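Local coordinates for probable aromatic acid decarboxylase (Escherichia coli, PDB 1SBZ), which is an FMN-dependent, UbiX-like decarboxylase (Pad1) of the UbiX/PAD1 family that assembles as a homododecamer, at the interface of chains A and B. Numbering follows the deposited sequence. Chains: chain A/B, Probable aromatic acid decarboxylase.

The interface of chains A and B. Residues chain A 65-68; chain B 38.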
# COMPACT_ATOMS: atom_id res chain seq x y z
N ALA A 65 -16.50 32.33 -7.01
CA ALA A 65 -17.05 31.56 -8.13
C ALA A 65 -16.37 31.91 -9.45
O ALA A 65 -16.75 31.37 -10.50
CB ALA A 65 -18.57 31.75 -8.23
N ASP A 66 -15.38 32.80 -9.39
CA ASP A 66 -14.78 33.34 -10.61
C ASP A 66 -13.55 32.56 -11.09
O ASP A 66 -12.40 32.87 -10.74
CB ASP A 66 -14.44 34.83 -10.42
CG ASP A 66 -13.93 35.48 -11.69
OD1 ASP A 66 -14.16 34.91 -12.79
OD2 ASP A 66 -13.28 36.55 -11.69
N GLN A 67 -13.80 31.56 -11.92
CA GLN A 67 -12.73 30.69 -12.43
C GLN A 67 -11.94 31.35 -13.56
O GLN A 67 -10.99 30.76 -14.07
CB GLN A 67 -13.30 29.34 -12.86
CG GLN A 67 -14.09 28.59 -11.77
CD GLN A 67 -13.21 28.07 -10.64
OE1 GLN A 67 -13.19 26.86 -10.38
NE2 GLN A 67 -12.49 28.96 -9.98
N ALA A 68 -12.33 32.57 -13.92
CA ALA A 68 -11.63 33.36 -14.95
C ALA A 68 -10.75 34.48 -14.35
O ALA A 68 -10.20 35.30 -15.08
CB ALA A 68 -12.63 33.94 -15.95
N TRP B 38 -18.62 26.37 -17.27
CA TRP B 38 -17.37 26.97 -17.72
C TRP B 38 -16.95 26.60 -19.14
O TRP B 38 -16.14 27.31 -19.76
CB TRP B 38 -16.26 26.72 -16.70
CG TRP B 38 -16.50 27.56 -15.50
CD1 TRP B 38 -17.10 27.18 -14.34
CD2 TRP B 38 -16.22 28.96 -15.37
NE1 TRP B 38 -17.18 28.25 -13.48
CE2 TRP B 38 -16.66 29.35 -14.09
CE3 TRP B 38 -15.63 29.92 -16.21
CZ2 TRP B 38 -16.52 30.67 -13.62
CZ3 TRP B 38 -15.49 31.23 -15.74
CH2 TRP B 38 -15.94 31.59 -14.46
O HOH W 1 -18.08 29.14 -11.08
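The indole of B:Trp38 reaches out from the start of helix 37-46 and sets its benzene end against the loop A:Ala65 to A:Ala68, with the side chain of A:Gln67 lying over one face. The two side chains cross at about a right angle. CB of A:Gln67 sits nearly over the centre of the six-membered ring, 3.6 Å from its centroid, and so off the middle of the whole indole, while CG covers the five-membered ring and comes within 3.5 Å of B:Trp38 CE2 at the ring fusion. This CH-pi cover depends on the first torsion of A:Gln67, which places CG opposite the carbonyl carbon (chi1 -55°); the chain bends at chi2, and the terminal amide ends with its plane 62° from the indole. The glutamine therefore touches the ring with its methylenes rather than by stacking its amide.

At the far rim, B:Trp38 CH2 meets the backbone N of A:Gln67 at 3.3 Å, and the methyl CB of A:Ala68 lies 4.0 Å from CZ3. The backbone here is tied by a hydrogen bond from A:Ala68 N to the carboxylate OD1 of A:Asp66, entering from above the carboxylate plane; this probably steadies the turn that receives the indole.

Homododecamer formation brings such copies together, and Trp38 is among the residues lining the FMN pocket, which suggests that this contact could steady one wall of such a pocket. The polar edge of the indole is served by a water in the ring plane: B:Trp38 NE1 donates to it at 2.7 Å, and the same water lies 2.7 Å from the backbone carbonyl O of A:Ala65.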